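Long-range contact in galactose mutarotase-like protein (Clostridium acetobutylicum, PDB 3OS7), which probably binds carbohydrate and acts as an aldose 1-epimerase, interconverting the anomers of a sugar: residues Y277-W289 against Y297-S309. Sequence-based numbering, arbitrary orientation.
Sequences YEMSSEYKYLVIW and YACIEPQTSIINS
With CG beside its backbone N (chi1 -74°), the ring of Y285 lies against I306, whose CB sits over the ring centre in a CH-pi contact, 3.7 Å from Y285 CZ; I306 N covers the same ring near CD1. The phenol oxygen is hydrogen-bonded to V318 O. W289 has CG anti to the backbone N (chi1 171°), and its six-membered ring presents an edge to C299, with W289 CE3 3.8 Å from C299 SG, while W289 CZ3 meets Y297 OH, itself hydrogen-bonded to D291 OD2. Between these aromatic ends, strands 285-289 and 297-303 form an antiparallel hairpin, part of the large beta-sandwich of the galactose mutarotase fold; strand 246-256 flanks one side and strand 178-189 the other. Paired backbone bonds join Y285 to Q303, V287 to E301 and W289 to C299. At the end away from the hairpin loop, a classic beta bulge sets K284 and Y285 opposite Q303: Q303 O accepts from both K284 N, at 2.9 Å, and Y285 N, at 3.0 Å. On the face of E301 and Q303, V287 CG1 touches E301 OE1, the two side chains crossing at a slant, and V287 CG2 touches Q303 OE1; Q303 NE2 binds S305 O at 2.9 Å, almost in the amide plane, which fixes the turn of that amide. The opposite face is largely apolar: P302 CB meets Y283 CD1 and selenomethionine M279 SE, each at 3.8 Å, and P302 CG touches Y277 OH, which is hydrogen-bonded to S186 OG. L286 CD1 packs on I300 CG2 at 3.7 Å. I300 O, at the edge of the Y277 ring, is buried without a hydrogen-bond partner.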
ATOM      1  N   TYR A 277      -5.041  -8.337   6.107  1.00 11.51           N
ATOM      2  CA  TYR A 277      -3.940  -7.482   5.682  1.00 11.47           C
ATOM      3  C   TYR A 277      -3.169  -7.092   6.941  1.00 11.29           C
ATOM      4  O   TYR A 277      -3.504  -6.127   7.631  1.00 10.98           O
ATOM      5  CB  TYR A 277      -4.504  -6.244   4.979  1.00 12.21           C
ATOM      6  CG  TYR A 277      -3.533  -5.304   4.285  1.00 10.26           C
ATOM      7  CD1 TYR A 277      -2.240  -5.678   3.942  1.00 12.47           C
ATOM      8  CD2 TYR A 277      -3.952  -4.008   3.919  1.00 10.57           C
ATOM      9  CE1 TYR A 277      -1.412  -4.803   3.237  1.00 13.28           C
ATOM     10  CE2 TYR A 277      -3.114  -3.146   3.251  1.00 12.55           C
ATOM     11  CZ  TYR A 277      -1.853  -3.534   2.920  1.00 12.20           C
ATOM     12  OH  TYR A 277      -1.024  -2.664   2.215  1.00 12.91           O
ATOM     13  N   GLU A 278      -2.149  -7.878   7.253  1.00 11.12           N
ATOM     14  CA  GLU A 278      -1.334  -7.691   8.454  1.00 14.05           C
ATOM     15  C   GLU A 278      -0.141  -6.787   8.137  1.00 15.79           C
ATOM     16  O   GLU A 278       0.536  -6.947   7.128  1.00 17.99           O
ATOM     17  CB  GLU A 278      -0.877  -9.057   8.975  1.00 14.43           C
ATOM     18  CG  GLU A 278      -0.159  -9.030  10.295  1.00 16.07           C
ATOM     19  CD  GLU A 278       0.019 -10.429  10.934  1.00 27.13           C
ATOM     20  OE1 GLU A 278      -0.358 -11.473  10.342  1.00 22.38           O
ATOM     21  OE2 GLU A 278       0.535 -10.449  12.073  1.00 25.29           O
HETATM   22  N   MSE A 279       0.102  -5.835   9.010  1.00 14.69           N
HETATM   23  CA  MSE A 279       1.127  -4.824   8.799  1.00 15.20           C
HETATM   24  C   MSE A 279       2.104  -4.832   9.958  1.00 14.81           C
HETATM   25  O   MSE A 279       1.692  -4.894  11.117  1.00 15.70           O
HETATM   26  CB  MSE A 279       0.482  -3.444   8.730  1.00 16.49           C
HETATM   27  CG  MSE A 279      -0.614  -3.324   7.756  1.00 19.06           C
HETATM   28 SE   MSE A 279      -1.796  -1.826   8.114  0.75 16.06          SE
HETATM   29  CE  MSE A 279      -3.118  -2.409   6.880  1.00 16.19           C
ATOM     30  N   SER A 280       3.385  -4.709   9.644  1.00 14.54           N
ATOM     31  CA  SER A 280       4.422  -4.612  10.689  1.00 16.99           C
ATOM     32  C   SER A 280       4.351  -3.259  11.401  1.00 14.47           C
ATOM     33  O   SER A 280       3.723  -2.295  10.911  1.00 13.79           O
ATOM     34  CB  SER A 280       5.815  -4.845  10.101  1.00 20.11           C
ATOM     35  OG  SER A 280       6.238  -3.751   9.294  1.00 15.84           O
ATOM     36  N   SER A 281       5.021  -3.184  12.547  1.00 15.16           N
ATOM     37  CA  SER A 281       5.035  -1.995  13.406  0.50 16.57           C
ATOM     38  C   SER A 281       5.622  -0.765  12.750  1.00 13.84           C
ATOM     39  O   SER A 281       5.449   0.357  13.245  1.00 14.47           O
ATOM     40  CB  SER A 281       5.852  -2.274  14.684  0.50 17.47           C
ATOM     41  OG  SER A 281       5.272  -3.298  15.445  0.50 25.23           O
ATOM     42  N   GLU A 282       6.355  -0.954  11.648  1.00 14.60           N
ATOM     43  CA  GLU A 282       6.867   0.184  10.897  1.00 14.80           C
ATOM     44  C   GLU A 282       5.745   1.033  10.315  1.00 15.30           C
ATOM     45  O   GLU A 282       5.947   2.230  10.026  1.00 12.50           O
ATOM     46  CB  GLU A 282       7.800  -0.275   9.760  1.00 15.88           C
ATOM     47  CG  GLU A 282       9.206  -0.701  10.232  1.00 18.56           C
ATOM     48  CD  GLU A 282       9.256  -2.102  10.805  1.00 28.65           C
ATOM     49  OE1 GLU A 282       8.316  -2.896  10.609  1.00 20.13           O
ATOM     50  OE2 GLU A 282      10.246  -2.422  11.472  1.00 27.28           O
ATOM     51  N   TYR A 283       4.570   0.426  10.153  1.00 12.26           N
ATOM     52  CA  TYR A 283       3.406   1.157   9.629  1.00 13.82           C
ATOM     53  C   TYR A 283       2.606   1.719  10.801  1.00 14.34           C
ATOM     54  O   TYR A 283       2.089   0.977  11.631  1.00 16.23           O
ATOM     55  CB  TYR A 283       2.567   0.265   8.727  1.00 14.35           C
ATOM     56  CG  TYR A 283       3.313  -0.160   7.506  1.00 11.77           C
ATOM     57  CD1 TYR A 283       3.564   0.743   6.483  1.00 15.92           C
ATOM     58  CD2 TYR A 283       3.823  -1.438   7.389  1.00 14.72           C
ATOM     59  CE1 TYR A 283       4.299   0.357   5.336  1.00 17.70           C
ATOM     60  CE2 TYR A 283       4.579  -1.827   6.256  1.00 16.74           C
ATOM     61  CZ  TYR A 283       4.786  -0.926   5.228  1.00 17.10           C
ATOM     62  OH  TYR A 283       5.499  -1.309   4.095  1.00 19.14           O
ATOM     63  N   LYS A 284       2.597   3.048  10.900  1.00 13.48           N
ATOM     64  CA  LYS A 284       2.076   3.732  12.062  1.00 14.19           C
ATOM     65  C   LYS A 284       0.755   4.475  11.843  1.00 14.26           C
ATOM     66  O   LYS A 284       0.082   4.858  12.810  1.00 13.24           O
ATOM     67  CB  LYS A 284       3.150   4.679  12.548  1.00 15.32           C
ATOM     68  CG  LYS A 284       4.444   3.878  12.928  1.00 18.30           C
ATOM     69  CD  LYS A 284       5.519   4.664  13.548  1.00 26.38           C
ATOM     70  CE  LYS A 284       6.810   3.780  13.696  1.00 24.79           C
ATOM     71  NZ  LYS A 284       6.583   2.504  14.486  1.00 28.22           N
ATOM     72  N   TYR A 285       0.404   4.702  10.578  1.00 11.41           N
ATOM     73  CA  TYR A 285      -0.796   5.426  10.185  1.00 11.69           C
ATOM     74  C   TYR A 285      -1.458   4.692   9.028  1.00 10.34           C
ATOM     75  O   TYR A 285      -0.854   3.813   8.416  1.00 10.44           O
ATOM     76  CB  TYR A 285      -0.491   6.879   9.755  1.00 12.69           C
ATOM     77  CG  TYR A 285      -0.169   7.776  10.906  1.00 11.04           C
ATOM     78  CD1 TYR A 285       1.141   7.857  11.410  1.00 11.00           C
ATOM     79  CD2 TYR A 285      -1.159   8.531  11.526  1.00 12.15           C
ATOM     80  CE1 TYR A 285       1.430   8.661  12.510  1.00 15.03           C
ATOM     81  CE2 TYR A 285      -0.866   9.366  12.605  1.00 12.70           C
ATOM     82  CZ  TYR A 285       0.423   9.424  13.098  1.00 16.72           C
ATOM     83  OH  TYR A 285       0.698  10.246  14.187  1.00 14.35           O
ATOM     84  N   LEU A 286      -2.721   5.027   8.779  1.00 10.87           N
ATOM     85  CA  LEU A 286      -3.461   4.379   7.714  1.00 11.54           C
ATOM     86  C   LEU A 286      -4.564   5.294   7.247  1.00 11.76           C
ATOM     87  O   LEU A 286      -5.226   5.961   8.067  1.00 11.95           O
ATOM     88  CB  LEU A 286      -4.035   3.065   8.230  1.00 13.95           C
ATOM     89  CG  LEU A 286      -4.874   2.233   7.265  1.00 14.83           C
ATOM     90  CD1 LEU A 286      -4.673   0.775   7.577  1.00 18.14           C
ATOM     91  CD2 LEU A 286      -6.356   2.604   7.328  1.00 15.03           C
ATOM     92  N   VAL A 287      -4.729   5.328   5.926  1.00  9.45           N
ATOM     93  CA  VAL A 287      -5.822   6.044   5.281  1.00  9.03           C
ATOM     94  C   VAL A 287      -6.756   4.986   4.724  1.00  8.94           C
ATOM     95  O   VAL A 287      -6.317   4.005   4.134  1.00 12.24           O
ATOM     96  CB  VAL A 287      -5.342   6.997   4.176  1.00 13.18           C
ATOM     97  CG1 VAL A 287      -6.530   7.476   3.303  1.00 12.44           C
ATOM     98  CG2 VAL A 287      -4.561   8.158   4.796  1.00 14.54           C
ATOM     99  N   ILE A 288      -8.050   5.146   4.987  1.00 11.23           N
ATOM    100  CA  ILE A 288      -9.053   4.323   4.349  1.00 11.43           C
ATOM    101  C   ILE A 288      -9.844   5.268   3.441  1.00 12.26           C
ATOM    102  O   ILE A 288     -10.287   6.332   3.870  1.00 12.91           O
ATOM    103  CB  ILE A 288      -9.963   3.549   5.325  1.00 12.86           C
ATOM    104  CG1 ILE A 288     -11.040   2.780   4.534  1.00 14.74           C
ATOM    105  CG2 ILE A 288     -10.570   4.462   6.441  1.00 12.52           C
ATOM    106  CD1 ILE A 288     -11.816   1.781   5.317  1.00 16.92           C
ATOM    107  N   TRP A 289      -9.999   4.871   2.188  1.00 12.18           N
ATOM    108  CA  TRP A 289     -10.679   5.667   1.184  1.00 13.40           C
ATOM    109  C   TRP A 289     -11.406   4.700   0.261  1.00 14.49           C
ATOM    110  O   TRP A 289     -10.764   3.836  -0.329  1.00 13.44           O
ATOM    111  CB  TRP A 289      -9.672   6.493   0.398  1.00 14.53           C
ATOM    112  CG  TRP A 289     -10.236   7.195  -0.810  1.00 14.15           C
ATOM    113  CD1 TRP A 289     -11.018   8.311  -0.821  1.00 20.14           C
ATOM    114  CD2 TRP A 289     -10.019   6.840  -2.194  1.00 16.89           C
ATOM    115  NE1 TRP A 289     -11.312   8.669  -2.127  1.00 21.11           N
ATOM    116  CE2 TRP A 289     -10.705   7.783  -2.980  1.00 23.71           C
ATOM    117  CE3 TRP A 289      -9.331   5.793  -2.840  1.00 16.05           C
ATOM    118  CZ2 TRP A 289     -10.714   7.723  -4.382  1.00 21.26           C
ATOM    119  CZ3 TRP A 289      -9.346   5.739  -4.224  1.00 20.63           C
ATOM    120  CH2 TRP A 289     -10.038   6.692  -4.974  1.00 19.58           C
ATOM    121  N   TYR A 297     -14.879  -1.621  -4.557  1.00 16.24           N
ATOM    122  CA  TYR A 297     -13.539  -1.699  -3.984  1.00 14.55           C
ATOM    123  C   TYR A 297     -13.347  -0.671  -2.888  1.00 15.64           C
ATOM    124  O   TYR A 297     -14.138   0.270  -2.736  1.00 16.11           O
ATOM    125  CB  TYR A 297     -12.461  -1.544  -5.073  1.00 14.11           C
ATOM    126  CG  TYR A 297     -12.087  -0.139  -5.481  1.00 16.42           C
ATOM    127  CD1 TYR A 297     -12.903   0.624  -6.319  1.00 16.02           C
ATOM    128  CD2 TYR A 297     -10.863   0.400  -5.106  1.00 16.76           C
ATOM    129  CE1 TYR A 297     -12.528   1.912  -6.702  1.00 14.68           C
ATOM    130  CE2 TYR A 297     -10.476   1.644  -5.501  1.00 18.80           C
ATOM    131  CZ  TYR A 297     -11.303   2.419  -6.285  1.00 16.37           C
ATOM    132  OH  TYR A 297     -10.859   3.666  -6.658  1.00 17.05           O
ATOM    133  N   ALA A 298     -12.298  -0.869  -2.110  1.00 14.92           N
ATOM    134  CA  ALA A 298     -11.887   0.112  -1.136  1.00 13.88           C
ATOM    135  C   ALA A 298     -10.380   0.054  -1.016  1.00 13.05           C
ATOM    136  O   ALA A 298      -9.787  -1.016  -1.146  1.00 12.89           O
ATOM    137  CB  ALA A 298     -12.565  -0.114   0.236  1.00 13.84           C
ATOM    138  N   CYS A 299      -9.784   1.217  -0.791  1.00 11.74           N
ATOM    139  CA  CYS A 299      -8.369   1.321  -0.482  1.00 10.70           C
ATOM    140  C   CYS A 299      -8.078   1.398   1.015  1.00 10.42           C
ATOM    141  O   CYS A 299      -8.674   2.187   1.764  1.00 13.10           O
ATOM    142  CB  CYS A 299      -7.745   2.504  -1.170  1.00 12.49           C
ATOM    143  SG  CYS A 299      -7.766   2.295  -3.004  1.00 16.68           S
ATOM    144  N   ILE A 300      -7.117   0.586   1.422  1.00 10.85           N
ATOM    145  CA  ILE A 300      -6.678   0.499   2.818  1.00 12.15           C
ATOM    146  C   ILE A 300      -5.175   0.714   2.771  1.00 11.55           C
ATOM    147  O   ILE A 300      -4.437  -0.137   2.264  1.00 12.92           O
ATOM    148  CB  ILE A 300      -7.060  -0.862   3.440  1.00 14.31           C
ATOM    149  CG1 ILE A 300      -8.576  -1.047   3.444  1.00 16.76           C
ATOM    150  CG2 ILE A 300      -6.513  -0.943   4.890  1.00 16.57           C
ATOM    151  CD1 ILE A 300      -9.036  -2.476   3.925  1.00 23.17           C
ATOM    152  N   GLU A 301      -4.739   1.875   3.266  1.00 10.45           N
ATOM    153  CA  GLU A 301      -3.479   2.488   2.875  1.00 10.12           C
ATOM    154  C   GLU A 301      -2.538   2.691   4.078  1.00  9.92           C
ATOM    155  O   GLU A 301      -2.571   3.724   4.712  1.00 12.06           O
ATOM    156  CB  GLU A 301      -3.757   3.818   2.183  1.00 10.39           C
ATOM    157  CG  GLU A 301      -4.868   3.766   1.084  1.00 16.27           C
ATOM    158  CD  GLU A 301      -5.146   5.148   0.456  1.00 22.66           C
ATOM    159  OE1 GLU A 301      -4.298   6.042   0.584  1.00 24.07           O
ATOM    160  OE2 GLU A 301      -6.216   5.348  -0.146  1.00 23.44           O
ATOM    161  N   PRO A 302      -1.683   1.704   4.351  1.00 12.03           N
ATOM    162  CA  PRO A 302      -0.726   1.847   5.433  1.00 11.98           C
ATOM    163  C   PRO A 302       0.338   2.871   5.100  1.00 12.56           C
ATOM    164  O   PRO A 302       0.707   3.011   3.931  1.00 12.89           O
ATOM    165  CB  PRO A 302      -0.125   0.460   5.557  1.00 14.56           C
ATOM    166  CG  PRO A 302      -0.283  -0.158   4.245  1.00 17.44           C
ATOM    167  CD  PRO A 302      -1.555   0.390   3.674  1.00  9.57           C
ATOM    168  N   GLN A 303       0.824   3.559   6.131  1.00 11.48           N
ATOM    169  CA  GLN A 303       1.862   4.586   5.986  1.00 10.86           C
ATOM    170  C   GLN A 303       2.800   4.554   7.171  1.00 10.42           C
ATOM    171  O   GLN A 303       2.368   4.293   8.285  1.00 11.35           O
ATOM    172  CB  GLN A 303       1.248   6.013   5.898  1.00 12.35           C
ATOM    173  CG  GLN A 303       0.112   6.173   4.943  1.00 15.08           C
ATOM    174  CD  GLN A 303      -0.384   7.605   4.747  1.00 17.24           C
ATOM    175  OE1 GLN A 303      -1.087   7.881   3.783  1.00 17.72           O
ATOM    176  NE2 GLN A 303      -0.013   8.516   5.636  1.00 14.51           N
ATOM    177  N   THR A 304       4.080   4.847   6.935  1.00  9.67           N
ATOM    178  CA  THR A 304       5.046   4.970   8.032  1.00 12.47           C
ATOM    179  C   THR A 304       4.851   6.209   8.890  1.00 14.15           C
ATOM    180  O   THR A 304       5.323   6.277  10.022  1.00 13.91           O
ATOM    181  CB  THR A 304       6.493   4.978   7.497  1.00 10.88           C
ATOM    182  OG1 THR A 304       6.657   6.071   6.562  1.00 12.92           O
ATOM    183  CG2 THR A 304       6.790   3.653   6.820  1.00 11.02           C
ATOM    184  N   SER A 305       4.174   7.204   8.350  1.00 11.49           N
ATOM    185  CA  SER A 305       4.036   8.464   9.010  1.00 14.01           C
ATOM    186  C   SER A 305       2.702   9.094   8.654  1.00 15.82           C
ATOM    187  O   SER A 305       2.019   8.669   7.729  1.00 13.36           O
ATOM    188  CB  SER A 305       5.183   9.406   8.638  1.00 16.70           C
ATOM    189  OG  SER A 305       5.134   9.878   7.303  1.00 17.85           O
ATOM    190  N   ILE A 306       2.373  10.131   9.406  1.00 12.73           N
ATOM    191  CA  ILE A 306       1.182  10.893   9.177  1.00 12.44           C
ATOM    192  C   ILE A 306       1.258  11.598   7.810  1.00 11.33           C
ATOM    193  O   ILE A 306       2.344  11.846   7.262  1.00 12.15           O
ATOM    194  CB  ILE A 306       0.945  11.896  10.347  1.00 12.54           C
ATOM    195  CG1 ILE A 306      -0.492  12.387  10.362  1.00 15.02           C
ATOM    196  CG2 ILE A 306       1.952  13.078  10.318  1.00 11.34           C
ATOM    197  CD1 ILE A 306      -0.816  13.157  11.629  1.00 13.27           C
ATOM    198  N   ILE A 307       0.099  11.910   7.256  1.00 11.92           N
ATOM    199  CA  ILE A 307       0.027  12.749   6.073  1.00 10.69           C
ATOM    200  C   ILE A 307       0.795  14.048   6.353  1.00 12.14           C
ATOM    201  O   ILE A 307       0.672  14.608   7.443  1.00 13.09           O
ATOM    202  CB  ILE A 307      -1.424  13.105   5.723  1.00  9.82           C
ATOM    203  CG1 ILE A 307      -2.216  11.854   5.353  1.00  9.64           C
ATOM    204  CG2 ILE A 307      -1.460  14.143   4.551  1.00 11.06           C
ATOM    205  CD1 ILE A 307      -3.696  12.147   4.992  1.00 11.14           C
ATOM    206  N   ASN A 308       1.591  14.500   5.384  1.00 12.69           N
ATOM    207  CA  ASN A 308       2.347  15.773   5.477  1.00 11.83           C
ATOM    208  C   ASN A 308       3.376  15.748   6.626  1.00 12.35           C
ATOM    209  O   ASN A 308       3.674  16.777   7.166  1.00 12.17           O
ATOM    210  CB  ASN A 308       1.359  16.940   5.645  1.00 12.94           C
ATOM    211  CG  ASN A 308       1.984  18.333   5.401  1.00 13.39           C
ATOM    212  OD1 ASN A 308       2.849  18.513   4.550  1.00 14.44           O
ATOM    213  ND2 ASN A 308       1.476  19.330   6.117  1.00 11.45           N
ATOM    214  N   SER A 309       3.877  14.562   6.990  1.00 13.05           N
ATOM    215  CA  SER A 309       4.727  14.383   8.177  1.00 14.06           C
ATOM    216  C   SER A 309       5.958  15.318   8.256  1.00 14.34           C
ATOM    217  O   SER A 309       6.297  15.759   9.341  1.00 18.46           O
ATOM    218  CB  SER A 309       5.203  12.926   8.324  1.00 15.62           C
ATOM    219  OG  SER A 309       6.128  12.533   7.320  1.00 16.15           O
TER